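Local atomic coordinates of cephalosporin acylase (Bacillus halodurans, PDB entry 2NLZ), a protein that is probably an N-terminal nucleophile amidohydrolase of the gamma-glutamyltranspeptidase family, named a cephalosporin acylase, with its natural substrate still unproven. Residues Pro144-Ala149 and Gly203-Leu208; Asp226-Phe231 and Val385-Thr390; His448-Met453 and Ala468-Trp473; Arg511-Trp516 and Gly526-Arg531. The protein carries 1 engineered substitution. All blocks are in the same frame, centred on the assembly; numbering follows the deposited sequence.

Contact 1: Pro144-Ala149 and Gly203-Leu208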
loop_
_atom_site.group_PDB
_atom_site.type_symbol
_atom_site.label_atom_id
_atom_site.label_comp_id
_atom_site.label_asym_id
_atom_site.label_seq_id
_atom_site.Cartn_x
_atom_site.Cartn_y
_atom_site.Cartn_z
ATOM N N PRO D 144 -41.584 7.698 9.739
ATOM C CA PRO D 144 -40.354 7.279 10.419
ATOM C C PRO D 144 -39.515 8.457 10.870
ATOM O O PRO D 144 -38.954 8.423 11.956
ATOM C CB PRO D 144 -39.601 6.496 9.345
ATOM C CG PRO D 144 -40.633 6.063 8.391
ATOM C CD PRO D 144 -41.644 7.159 8.368
ATOM N N ALA D 145 -39.448 9.493 10.038
ATOM C CA ALA D 145 -38.759 10.741 10.370
ATOM C C ALA D 145 -39.272 11.314 11.680
ATOM O O ALA D 145 -38.477 11.737 12.519
ATOM C CB ALA D 145 -38.936 11.756 9.256
ATOM N N ILE D 146 -40.602 11.309 11.837
ATOM C CA ILE D 146 -41.293 11.760 13.057
ATOM C C ILE D 146 -40.942 10.862 14.232
ATOM O O ILE D 146 -40.586 11.342 15.306
ATOM C CB ILE D 146 -42.830 11.802 12.860
ATOM C CG1 ILE D 146 -43.204 12.898 11.862
ATOM C CG2 ILE D 146 -43.542 12.029 14.178
ATOM C CD1 ILE D 146 -44.566 12.715 11.220
ATOM N N ARG D 147 -41.017 9.558 14.005
ATOM C CA ARG D 147 -40.682 8.573 15.024
ATOM C C ARG D 147 -39.258 8.761 15.548
ATOM O O ARG D 147 -39.014 8.607 16.741
ATOM C CB ARG D 147 -40.848 7.159 14.457
ATOM C CG ARG D 147 -40.901 6.028 15.487
ATOM C CD ARG D 147 -40.390 4.674 14.947
ATOM N NE ARG D 147 -40.471 4.505 13.489
ATOM C CZ ARG D 147 -41.586 4.275 12.785
ATOM N NH1 ARG D 147 -42.774 4.210 13.376
ATOM N NH2 ARG D 147 -41.512 4.136 11.465
ATOM N N TYR D 148 -38.328 9.089 14.651
ATOM C CA TYR D 148 -36.932 9.280 15.030
ATOM C C TYR D 148 -36.763 10.556 15.838
ATOM O O TYR D 148 -35.987 10.595 16.786
ATOM C CB TYR D 148 -36.012 9.334 13.803
ATOM C CG TYR D 148 -35.740 8.005 13.121
ATOM C CD1 TYR D 148 -35.769 7.900 11.732
ATOM C CD2 TYR D 148 -35.452 6.858 13.858
ATOM C CE1 TYR D 148 -35.523 6.693 11.091
ATOM C CE2 TYR D 148 -35.205 5.648 13.224
ATOM C CZ TYR D 148 -35.243 5.577 11.838
ATOM O OH TYR D 148 -35.005 4.390 11.190
ATOM N N ALA D 149 -37.489 11.600 15.458
ATOM C CA ALA D 149 -37.370 12.873 16.140
ATOM C C ALA D 149 -37.912 12.804 17.564
ATOM O O ALA D 149 -37.326 13.381 18.468
ATOM C CB ALA D 149 -38.058 13.958 15.345
ATOM N N GLY D 203 -39.463 19.400 18.711
ATOM C CA GLY D 203 -39.697 20.423 17.713
ATOM C C GLY D 203 -39.778 19.822 16.324
ATOM O O GLY D 203 -40.777 20.003 15.621
ATOM N N HIS D 204 -38.730 19.092 15.947
ATOM C CA HIS D 204 -38.656 18.424 14.649
ATOM C C HIS D 204 -39.854 17.522 14.388
ATOM O O HIS D 204 -40.413 17.536 13.296
ATOM C CB HIS D 204 -37.373 17.607 14.537
ATOM C CG HIS D 204 -36.173 18.411 14.143
ATOM N ND1 HIS D 204 -35.549 19.286 15.003
ATOM C CD2 HIS D 204 -35.472 18.455 12.987
ATOM C CE1 HIS D 204 -34.515 19.835 14.393
ATOM N NE2 HIS D 204 -34.450 19.352 13.165
ATOM N N ALA D 205 -40.246 16.753 15.401
ATOM C CA ALA D 205 -41.419 15.892 15.315
ATOM C C ALA D 205 -42.711 16.667 15.024
ATOM O O ALA D 205 -43.450 16.307 14.100
ATOM C CB ALA D 205 -41.564 15.093 16.579
ATOM N N ASP D 206 -42.958 17.722 15.808
ATOM C CA ASP D 206 -44.165 18.552 15.695
ATOM C C ASP D 206 -44.322 19.157 14.308
ATOM O O ASP D 206 -45.394 19.079 13.692
ATOM C CB ASP D 206 -44.152 19.675 16.742
ATOM C CG ASP D 206 -44.338 19.159 18.162
ATOM O OD1 ASP D 206 -44.846 18.031 18.332
ATOM O OD2 ASP D 206 -43.969 19.885 19.111
ATOM N N THR D 207 -43.239 19.748 13.819
ATOM C CA THR D 207 -43.286 20.428 12.540
ATOM C C THR D 207 -43.384 19.448 11.363
ATOM O O THR D 207 -44.090 19.721 10.386
ATOM C CB THR D 207 -42.135 21.447 12.379
ATOM O OG1 THR D 207 -42.170 22.007 11.067
ATOM C CG2 THR D 207 -40.826 20.795 12.568
ATOM N N LEU D 208 -42.720 18.300 11.469
ATOM C CA LEU D 208 -42.841 17.285 10.429
ATOM C C LEU D 208 -44.256 16.744 10.379
ATOM O O LEU D 208 -44.805 16.552 9.303
ATOM C CB LEU D 208 -41.841 16.153 10.613
ATOM C CG LEU D 208 -40.411 16.466 10.174
ATOM C CD1 LEU D 208 -39.485 15.342 10.604
ATOM C CD2 LEU D 208 -40.291 16.721 8.671
#

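Contact 2: Asp226-Phe231 and Val385-Thr390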
loop_
_atom_site.group_PDB
_atom_site.type_symbol
_atom_site.label_atom_id
_atom_site.label_comp_id
_atom_site.label_asym_id
_atom_site.label_seq_id
_atom_site.Cartn_x
_atom_site.Cartn_y
_atom_site.Cartn_z
ATOM N N ASP D 226 -46.421 31.515 9.788
ATOM C CA ASP D 226 -46.612 32.612 10.739
ATOM C C ASP D 226 -45.536 32.641 11.825
ATOM O O ASP D 226 -45.073 33.716 12.211
ATOM C CB ASP D 226 -47.998 32.539 11.382
ATOM C CG ASP D 226 -49.112 32.836 10.403
ATOM O OD1 ASP D 226 -50.256 32.446 10.690
ATOM O OD2 ASP D 226 -48.859 33.453 9.350
ATOM N N GLN D 227 -45.146 31.463 12.315
ATOM C CA GLN D 227 -44.096 31.354 13.330
ATOM C C GLN D 227 -42.736 31.738 12.779
ATOM O O GLN D 227 -41.917 32.324 13.487
ATOM C CB GLN D 227 -44.023 29.936 13.876
ATOM C CG GLN D 227 -45.136 29.589 14.825
ATOM C CD GLN D 227 -44.889 28.281 15.543
ATOM O OE1 GLN D 227 -45.722 27.377 15.506
ATOM N NE2 GLN D 227 -43.736 28.167 16.197
ATOM N N ILE D 228 -42.502 31.383 11.519
ATOM C CA ILE D 228 -41.272 31.718 10.816
ATOM C C ILE D 228 -41.208 33.222 10.588
ATOM O O ILE D 228 -40.193 33.849 10.880
ATOM C CB ILE D 228 -41.160 30.967 9.461
ATOM C CG1 ILE D 228 -40.956 29.472 9.684
ATOM C CG2 ILE D 228 -40.001 31.491 8.640
ATOM C CD1 ILE D 228 -41.241 28.642 8.456
ATOM N N HIS D 229 -42.302 33.794 10.089
ATOM C CA HIS D 229 -42.386 35.232 9.820
ATOM C C HIS D 229 -42.169 36.069 11.078
ATOM O O HIS D 229 -41.475 37.087 11.031
ATOM C CB HIS D 229 -43.729 35.585 9.162
ATOM C CG HIS D 229 -44.006 37.057 9.084
ATOM N ND1 HIS D 229 -43.478 37.862 8.099
ATOM C CD2 HIS D 229 -44.756 37.867 9.868
ATOM C CE1 HIS D 229 -43.887 39.104 8.280
ATOM N NE2 HIS D 229 -44.663 39.135 9.348
ATOM N N ALA D 230 -42.748 35.620 12.192
ATOM C CA ALA D 230 -42.727 36.367 13.444
ATOM C C ALA D 230 -41.328 36.441 14.027
ATOM O O ALA D 230 -40.922 37.483 14.538
ATOM C CB ALA D 230 -43.696 35.758 14.454
ATOM N N PHE D 231 -40.591 35.340 13.945
ATOM C CA PHE D 231 -39.237 35.288 14.491
ATOM C C PHE D 231 -38.249 36.148 13.687
ATOM O O PHE D 231 -37.333 36.757 14.253
ATOM C CB PHE D 231 -38.741 33.844 14.586
ATOM C CG PHE D 231 -37.428 33.704 15.306
ATOM C CD1 PHE D 231 -37.358 33.822 16.691
ATOM C CD2 PHE D 231 -36.258 33.467 14.603
ATOM C CE1 PHE D 231 -36.153 33.691 17.362
ATOM C CE2 PHE D 231 -35.051 33.350 15.267
ATOM C CZ PHE D 231 -35.002 33.459 16.652
ATOM N N VAL D 385 -30.084 30.423 12.275
ATOM C CA VAL D 385 -31.430 30.791 12.645
ATOM C C VAL D 385 -32.269 29.535 12.745
ATOM O O VAL D 385 -32.471 28.827 11.761
ATOM C CB VAL D 385 -32.051 31.757 11.635
ATOM C CG1 VAL D 385 -33.451 32.175 12.082
ATOM C CG2 VAL D 385 -31.170 32.967 11.487
ATOM N N VAL D 386 -32.719 29.240 13.953
ATOM C CA VAL D 386 -33.679 28.179 14.153
ATOM C C VAL D 386 -34.924 28.827 14.730
ATOM O O VAL D 386 -34.843 29.504 15.752
ATOM C CB VAL D 386 -33.142 27.097 15.105
ATOM C CG1 VAL D 386 -34.196 26.026 15.346
ATOM C CG2 VAL D 386 -31.877 26.465 14.540
ATOM N N VAL D 387 -36.057 28.658 14.049
ATOM C CA VAL D 387 -37.335 29.181 14.533
ATOM C C VAL D 387 -37.651 28.405 15.802
ATOM O O VAL D 387 -37.681 27.183 15.776
ATOM C CB VAL D 387 -38.447 29.037 13.470
ATOM C CG1 VAL D 387 -39.772 29.594 13.978
ATOM C CG2 VAL D 387 -38.044 29.738 12.179
ATOM N N PRO D 388 -37.835 29.115 16.928
ATOM C CA PRO D 388 -37.838 28.508 18.261
ATOM C C PRO D 388 -38.909 27.439 18.455
ATOM O O PRO D 388 -40.048 27.591 17.989
ATOM C CB PRO D 388 -38.096 29.702 19.188
ATOM C CG PRO D 388 -38.729 30.737 18.319
ATOM C CD PRO D 388 -38.071 30.565 16.997
ATOM N N GLY D 389 -38.524 26.351 19.123
ATOM C CA GLY D 389 -39.444 25.259 19.445
ATOM C C GLY D 389 -39.973 24.446 18.275
ATOM O O GLY D 389 -40.799 23.554 18.466
ATOM N N THR D 390 -39.515 24.743 17.063
ATOM C CA THR D 390 -39.973 23.990 15.905
ATOM C C THR D 390 -38.888 23.174 15.227
ATOM O O THR D 390 -39.188 22.292 14.440
ATOM C CB THR D 390 -40.696 24.868 14.870
ATOM O OG1 THR D 390 -41.159 24.046 13.792
ATOM C CG2 THR D 390 -39.781 25.884 14.316
#

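Contact 3: His448-Met453 and Ala468-Trp473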
loop_
_atom_site.group_PDB
_atom_site.type_symbol
_atom_site.label_atom_id
_atom_site.label_comp_id
_atom_site.label_asym_id
_atom_site.label_seq_id
_atom_site.Cartn_x
_atom_site.Cartn_y
_atom_site.Cartn_z
ATOM N N HIS D 448 -19.095 14.699 -9.925
ATOM C CA HIS D 448 -19.924 14.227 -11.025
ATOM C C HIS D 448 -19.052 13.847 -12.231
ATOM O O HIS D 448 -19.282 12.819 -12.873
ATOM C CB HIS D 448 -20.937 15.299 -11.429
ATOM C CG HIS D 448 -22.153 15.346 -10.558
ATOM N ND1 HIS D 448 -23.404 15.638 -11.050
ATOM C CD2 HIS D 448 -22.314 15.130 -9.230
ATOM C CE1 HIS D 448 -24.284 15.606 -10.064
ATOM N NE2 HIS D 448 -23.647 15.308 -8.947
ATOM N N MET D 449 -18.046 14.663 -12.534
ATOM C CA MET D 449 -17.176 14.355 -13.662
ATOM C C MET D 449 -16.395 13.083 -13.391
ATOM O O MET D 449 -16.219 12.258 -14.291
ATOM C CB MET D 449 -16.207 15.498 -13.980
ATOM C CG MET D 449 -15.595 15.366 -15.372
ATOM S SD MET D 449 -14.282 16.517 -15.884
ATOM C CE MET D 449 -13.170 16.305 -14.535
ATOM N N GLN D 450 -15.943 12.922 -12.146
ATOM C CA GLN D 450 -15.140 11.752 -11.799
ATOM C C GLN D 450 -15.948 10.459 -11.845
ATOM O O GLN D 450 -15.520 9.528 -12.524
ATOM C CB GLN D 450 -14.368 11.943 -10.491
ATOM C CG GLN D 450 -13.207 12.929 -10.649
ATOM C CD GLN D 450 -12.665 13.447 -9.321
ATOM O OE1 GLN D 450 -11.925 12.752 -8.628
ATOM N NE2 GLN D 450 -13.006 14.682 -8.977
ATOM N N VAL D 451 -17.126 10.412 -11.204
ATOM C CA VAL D 451 -17.929 9.176 -11.245
ATOM C C VAL D 451 -18.386 8.845 -12.664
ATOM O O VAL D 451 -18.458 7.668 -13.026
ATOM C CB VAL D 451 -19.154 9.127 -10.262
ATOM C CG1 VAL D 451 -18.741 9.437 -8.837
ATOM C CG2 VAL D 451 -20.260 10.047 -10.706
ATOM N N MET D 452 -18.665 9.874 -13.469
ATOM C CA MET D 452 -19.098 9.645 -14.852
ATOM C C MET D 452 -17.991 9.027 -15.696
ATOM O O MET D 452 -18.226 8.080 -16.457
ATOM C CB MET D 452 -19.667 10.915 -15.510
ATOM C CG MET D 452 -21.126 11.248 -15.125
ATOM S SD MET D 452 -22.285 9.885 -15.394
ATOM C CE MET D 452 -22.290 9.012 -13.824
ATOM N N MET D 453 -16.778 9.540 -15.538
ATOM C CA MET D 453 -15.641 8.978 -16.260
ATOM C C MET D 453 -15.223 7.617 -15.702
ATOM O O MET D 453 -14.855 6.721 -16.458
ATOM C CB MET D 453 -14.483 9.952 -16.257
ATOM C CG MET D 453 -14.759 11.147 -17.098
ATOM S SD MET D 453 -13.218 11.862 -17.618
ATOM C CE MET D 453 -13.374 13.426 -16.833
ATOM N N ALA D 468 -12.710 4.926 -5.531
ATOM C CA ALA D 468 -11.613 5.562 -6.266
ATOM C C ALA D 468 -11.163 6.894 -5.653
ATOM O O ALA D 468 -12.002 7.708 -5.249
ATOM C CB ALA D 468 -12.004 5.753 -7.721
ATOM N N PRO D 469 -9.832 7.101 -5.566
ATOM C CA PRO D 469 -9.246 8.323 -5.002
ATOM C C PRO D 469 -9.680 9.546 -5.784
ATOM O O PRO D 469 -9.903 9.453 -6.994
ATOM C CB PRO D 469 -7.741 8.102 -5.158
ATOM C CG PRO D 469 -7.608 7.030 -6.216
ATOM C CD PRO D 469 -8.796 6.152 -6.013
ATOM N N ARG D 470 -9.803 10.675 -5.098
ATOM C CA ARG D 470 -10.413 11.851 -5.694
ATOM C C ARG D 470 -9.520 13.066 -5.690
ATOM O O ARG D 470 -8.714 13.260 -4.791
ATOM C CB ARG D 470 -11.736 12.183 -5.004
ATOM C CG ARG D 470 -12.852 11.187 -5.313
ATOM C CD ARG D 470 -14.048 11.413 -4.418
ATOM N NE ARG D 470 -14.947 10.267 -4.398
ATOM C CZ ARG D 470 -15.856 10.038 -3.448
ATOM N NH1 ARG D 470 -15.983 10.885 -2.429
ATOM N NH2 ARG D 470 -16.635 8.954 -3.512
ATOM N N TRP D 471 -9.674 13.882 -6.722
ATOM C CA TRP D 471 -9.040 15.181 -6.778
ATOM C C TRP D 471 -10.119 16.253 -6.755
ATOM O O TRP D 471 -11.276 15.977 -7.096
ATOM C CB TRP D 471 -8.215 15.308 -8.059
ATOM C CG TRP D 471 -9.016 15.020 -9.279
ATOM C CD1 TRP D 471 -9.117 13.820 -9.932
ATOM C CD2 TRP D 471 -9.851 15.941 -9.993
ATOM N NE1 TRP D 471 -9.961 13.943 -11.006
ATOM C CE2 TRP D 471 -10.426 15.234 -11.062
ATOM C CE3 TRP D 471 -10.166 17.292 -9.829
ATOM C CZ2 TRP D 471 -11.300 15.833 -11.961
ATOM C CZ3 TRP D 471 -11.044 17.887 -10.723
ATOM C CH2 TRP D 471 -11.598 17.160 -11.773
ATOM N N GLN D 472 -9.743 17.467 -6.351
ATOM C CA GLN D 472 -10.608 18.631 -6.534
ATOM C C GLN D 472 -9.851 19.940 -6.683
ATOM O O GLN D 472 -8.947 20.234 -5.908
ATOM C CB GLN D 472 -11.680 18.737 -5.447
ATOM C CG GLN D 472 -11.227 19.171 -4.077
ATOM C CD GLN D 472 -12.408 19.538 -3.207
ATOM O OE1 GLN D 472 -13.287 20.299 -3.622
ATOM N NE2 GLN D 472 -12.446 18.990 -2.000
ATOM N N TRP D 473 -10.232 20.713 -7.700
ATOM C CA TRP D 473 -9.652 22.032 -7.956
ATOM C C TRP D 473 -10.294 23.098 -7.063
ATOM O O TRP D 473 -11.506 23.096 -6.875
ATOM C CB TRP D 473 -9.843 22.395 -9.431
ATOM C CG TRP D 473 -9.662 23.831 -9.731
ATOM C CD1 TRP D 473 -8.490 24.472 -9.955
ATOM C CD2 TRP D 473 -10.686 24.813 -9.836
ATOM N NE1 TRP D 473 -8.714 25.799 -10.202
ATOM C CE2 TRP D 473 -10.058 26.036 -10.131
ATOM C CE3 TRP D 473 -12.075 24.780 -9.703
ATOM C CZ2 TRP D 473 -10.772 27.221 -10.299
ATOM C CZ3 TRP D 473 -12.784 25.958 -9.873
ATOM C CH2 TRP D 473 -12.130 27.162 -10.167
#

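Contact 4: Arg511-Trp516 and Gly526-Arg531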
loop_
_atom_site.group_PDB
_atom_site.type_symbol
_atom_site.label_atom_id
_atom_site.label_comp_id
_atom_site.label_asym_id
_atom_site.label_seq_id
_atom_site.Cartn_x
_atom_site.Cartn_y
_atom_site.Cartn_z
ATOM N N ARG D 511 -19.311 12.988 -0.490
ATOM C CA ARG D 511 -19.964 11.701 -0.268
ATOM C C ARG D 511 -20.788 11.341 -1.498
ATOM O O ARG D 511 -21.505 12.168 -2.043
ATOM C CB ARG D 511 -20.837 11.744 0.997
ATOM C CG ARG D 511 -20.028 11.935 2.294
ATOM C CD ARG D 511 -20.853 12.470 3.448
ATOM N NE ARG D 511 -20.033 13.240 4.379
ATOM C CZ ARG D 511 -20.487 13.796 5.498
ATOM N NH1 ARG D 511 -21.762 13.669 5.838
ATOM N NH2 ARG D 511 -19.667 14.479 6.283
ATOM N N GLY D 512 -20.688 10.108 -1.954
ATOM C CA GLY D 512 -21.435 9.729 -3.139
ATOM C C GLY D 512 -22.354 8.552 -2.922
ATOM O O GLY D 512 -22.143 7.748 -2.008
ATOM N N GLN D 513 -23.395 8.462 -3.747
ATOM C CA GLN D 513 -24.206 7.250 -3.833
ATOM C C GLN D 513 -24.543 6.998 -5.298
ATOM O O GLN D 513 -24.753 7.934 -6.077
ATOM C CB GLN D 513 -25.503 7.343 -3.022
ATOM C CG GLN D 513 -25.427 8.121 -1.707
ATOM C CD GLN D 513 -24.807 7.324 -0.590
ATOM O OE1 GLN D 513 -24.165 7.888 0.304
ATOM N NE2 GLN D 513 -24.993 6.004 -0.629
ATOM N N ILE D 514 -24.589 5.721 -5.662
ATOM C CA ILE D 514 -24.889 5.309 -7.014
ATOM C C ILE D 514 -25.808 4.094 -6.951
ATOM O O ILE D 514 -25.587 3.179 -6.161
ATOM C CB ILE D 514 -23.588 4.954 -7.800
ATOM C CG1 ILE D 514 -22.783 6.219 -8.141
ATOM C CG2 ILE D 514 -23.900 4.199 -9.082
ATOM C CD1 ILE D 514 -21.353 5.955 -8.624
ATOM N N ILE D 515 -26.862 4.124 -7.764
ATOM C CA ILE D 515 -27.628 2.928 -8.101
ATOM C C ILE D 515 -27.687 2.818 -9.630
ATOM O O ILE D 515 -28.189 3.732 -10.287
ATOM C CB ILE D 515 -29.069 2.957 -7.527
ATOM C CG1 ILE D 515 -29.056 3.039 -6.006
ATOM C CG2 ILE D 515 -29.808 1.703 -7.902
ATOM C CD1 ILE D 515 -30.428 3.195 -5.397
ATOM N N TRP D 516 -27.165 1.727 -10.190
ATOM C CA TRP D 516 -27.325 1.458 -11.621
ATOM C C TRP D 516 -28.307 0.320 -11.888
ATOM O O TRP D 516 -28.258 -0.729 -11.246
ATOM C CB TRP D 516 -26.001 1.143 -12.350
ATOM C CG TRP D 516 -24.887 2.187 -12.338
ATOM C CD1 TRP D 516 -23.555 1.925 -12.270
ATOM C CD2 TRP D 516 -25.009 3.621 -12.413
ATOM N NE1 TRP D 516 -22.832 3.091 -12.276
ATOM C CE2 TRP D 516 -23.694 4.151 -12.367
ATOM C CE3 TRP D 516 -26.092 4.508 -12.512
ATOM C CZ2 TRP D 516 -23.430 5.535 -12.412
ATOM C CZ3 TRP D 516 -25.833 5.894 -12.555
ATOM C CH2 TRP D 516 -24.511 6.388 -12.508
ATOM N N GLY D 526 -25.801 -1.314 -6.459
ATOM C CA GLY D 526 -25.584 -0.134 -5.652
ATOM C C GLY D 526 -24.211 0.008 -5.047
ATOM O O GLY D 526 -23.547 -0.980 -4.700
ATOM N N GLY D 527 -23.799 1.265 -4.942
ATOM C CA GLY D 527 -22.569 1.658 -4.280
ATOM C C GLY D 527 -22.857 2.775 -3.288
ATOM O O GLY D 527 -23.694 3.654 -3.549
ATOM N N THR D 528 -22.174 2.741 -2.145
ATOM C CA THR D 528 -22.338 3.768 -1.118
ATOM C C THR D 528 -20.979 4.374 -0.745
ATOM O O THR D 528 -19.945 3.724 -0.884
ATOM C CB THR D 528 -23.074 3.190 0.126
ATOM O OG1 THR D 528 -23.555 4.251 0.959
ATOM C CG2 THR D 528 -22.180 2.223 0.928
ATOM N N GLU D 529 -20.991 5.623 -0.288
ATOM C CA GLU D 529 -19.772 6.327 0.119
ATOM C C GLU D 529 -19.012 5.618 1.238
ATOM O O GLU D 529 -19.522 5.501 2.339
ATOM C CB GLU D 529 -20.123 7.744 0.578
ATOM C CG GLU D 529 -18.930 8.533 1.065
ATOM C CD GLU D 529 -17.863 8.629 0.015
ATOM O OE1 GLU D 529 -16.767 8.076 0.255
ATOM O OE2 GLU D 529 -18.138 9.222 -1.054
ATOM N N PRO D 530 -17.792 5.141 0.958
ATOM C CA PRO D 530 -17.030 4.511 2.029
ATOM C C PRO D 530 -16.445 5.508 3.044
ATOM O O PRO D 530 -16.228 5.139 4.194
ATOM C CB PRO D 530 -15.928 3.765 1.280
ATOM C CG PRO D 530 -15.764 4.497 0.005
ATOM C CD PRO D 530 -17.079 5.105 -0.332
ATOM N N ARG D 531 -16.228 6.759 2.644
ATOM C CA ARG D 531 -15.633 7.755 3.546
ATOM C C ARG D 531 -16.499 8.200 4.743
ATOM O O ARG D 531 -16.078 9.051 5.530
ATOM C CB ARG D 531 -15.182 8.980 2.758
ATOM C CG ARG D 531 -14.061 8.692 1.800
ATOM C CD ARG D 531 -13.978 9.760 0.738
ATOM N NE ARG D 531 -13.109 9.373 -0.373
ATOM C CZ ARG D 531 -13.453 8.543 -1.355
ATOM N NH1 ARG D 531 -14.648 7.978 -1.371
ATOM N NH2 ARG D 531 -12.590 8.267 -2.316
HETATM O O HOH W 1 -17.057 11.962 5.124
HETATM O O HOH W 2 -22.278 5.847 2.379
#

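Contact 1: Pro144-Ala149 and Gly203-Leu208
Neither aromatic ring here turns a face or an edge to the opposite helix: the imidazole of His204 turns away, its ND1 hydrogen-bonded to Ser201 OG, and the ring of Tyr148 packs on Leu61 and Leu32 instead. What remains is an almost purely aliphatic antiparallel helix pair, 143-151 against 202-212, with the short axes 8.0 Å apart and crossing at -155°. Alanines make such an approach possible. Ala149 CB points at the partner helix and rests 3.6 Å from Ala205 N, touching the CB atoms of both Ala205 and His204; the small methyls of Ala149 and Ala205 suit this closeness. Ile146 and Ala205 have the nearest CA atoms, at 4.7 Å. Further along, the larger residues take over, where Ile146 and Leu208 slide past each other in opposite directions. In both, the gamma carbon that leads the chain lies anti to the carbonyl carbon, so Ile146 CG1 packs alongside Leu208 CB. Helix 47-61 closes the seam, Val60 touching both Ala149 and Leu208. Beyond the isoleucine, the branch of Leu208 reaches across the pair, and its CD1 methyl ends 3.9 Å from Ala145 CB.

Contact 2: Asp226-Phe231 and Val385-Thr390
Phe231 leaves helix 223-234 with CG anti to the backbone N (chi1 -172°), a torsion that throws the ring across to the 385-390 segment. Its CB lies 4.1 Å from Pro388 CD and also brushes Val387 CG1. From CG onward the ring takes Pro388 on one face: Pro388 CD sits 3.3 Å from Phe231 CD1, displaced from the ring centre toward the rim, and makes a CH-pi contact 25° off the ring normal. The CE1 atom continues along the same proline, whose CD and CG are both near it. On the other flank of the ring, CD2 and CE2 meet Val385 CG1, which comes in at the edge in the ring plane, 3.8 Å from CE2. At the tip, CZ is 4.1 Å from Val386 O. A flat apolar ring suits this place, offering a face to the Pro388 ring and an edge to the Val385 methyl. An alanine here would probably lose both the CH-pi contact with Pro388 and the packing on Val385, loosening the helix from the segment it covers.

One turn earlier on the helix, Gln227 and Ile228 meet Val387. The two methyls of Val387 divide the work: CG1, anti to the backbone N, lies 3.5 Å from Gln227 O, while CG2 meets Ile228 CG1 at 3.8 Å, the two side chains crossing at about a right angle. Gly389, with positive phi, allows the chain to turn back after Pro388. The result is a helix packed through Phe231 and Ile228 onto Val385, Val387 and Pro388, in and around a short, weakly bonded strand paired antiparallel with 392-393.

Contact 3: His448-Met453 and Ala468-Trp473
Gln450 satisfies both backbone polar atoms of one residue, Trp471, with the two ends of a single amide. Trp471 N donates to Gln450 OE1 at 3.2 Å, in the carbonyl plane and on a lone pair, with a nearly straight N-H...O angle of 161°. In return Gln450 NE2 donates a hydrogen bond to Trp471 O at 2.9 Å, the carbonyl lying close to the amide plane. The NE2 group also donates to Gln446 O within its own helix, so the nitrogen has two acceptors and its rotation is well fixed. Glutamine fits because its long arm, extended beyond CG, carries a donor and an acceptor side by side into a buried place.

The indole of Trp471 covers the same amide. With CG in the crowded position between backbone N and carbonyl carbon (chi1 54°), the ring folds over Gln450, the two planes only 9° apart and NE2 3.3 Å above the ring. The indole NE1 is satisfied elsewhere, by Gln300 OE1. Met449 CE reaches the ring edge, in plane, beside CZ2 and CH2. A leucine here would probably lose the flat stack over the Gln450 amide and the bond to Gln300, leaving the amide less firmly held.

The extended Arg470 side chain carries its guanidinium to a salt bridge with Glu529 and a hydrogen bond to Phe509 O. Gln472 bonds through its backbone to Gln480 of strand 478-481, and Arg470, just before the strand, to Glu482. Gln450 thus serves the other side: a bidentate side-chain amide occupying the edge of strand 471-473, outermost in its small sheet within this chain, as a neighbouring strand would.

Contact 4: Arg511-Trp516 and Gly526-Arg531
Gln513 and Thr528 lie side by side, pointing the same way from facing positions of the beta hairpin 512-517/524-528. They form a non-hydrogen-bonded antiparallel pair, and the bend of Gln513 at chi2 (-79°) brings its amide back over the neighbouring strand, where NE2 donates to Thr528 OG1 at 2.8 Å, close to the amide plane. Between such pairs the backbone does the holding: Ile514 N to Gly527 O and Gly527 N to Ile514 O, the latter 2.9 Å. Ile514 projects to the face opposite Gln513 and Ile515, its CG2 over the ring of Trp516, while the absence of side chains at Gly526 and Gly527 leaves the partner strand slim.

Past the strand end, Glu529 crosses Arg511 at about a right angle, methylene against methylene, CG 3.7 Å from Arg511 CB; the charged end of that arginine goes instead to Glu62. Glu529 is bent at chi2 (57°), which lets OE2 accept from Gly512 N through its anti lone pair; OE2 also serves Arg470. OE1 is gripped twice by Arg531, whose backbone N uses the anti lone pair, while NH1 arrives on the syn lone pair at 2.7 Å, in the guanidinium plane.

The four contacts form two couples; contacts 1 and 2 both lie across the chain's centre from contact 3. Contacts 1 and 2, with centres 16 Å apart, touch where Thr207 CG2 of the first packs on Thr390 O of the second. Contacts 3 and 4, 13 Å apart by centres, are joined by a salt bridge, Arg470 NH2 to Glu529 OE2 at 2.9 Å, and by packing of Met452 on Trp516. Both of these also touch the second subunit. Between the couples, centres of contacts 1 and 3 lie about 36 Å apart and those of 2 and 3 about 40 Å, without touching. Relatives in this family use an N-terminal threonine nucleophile; none of the four contacts can be assigned to that site.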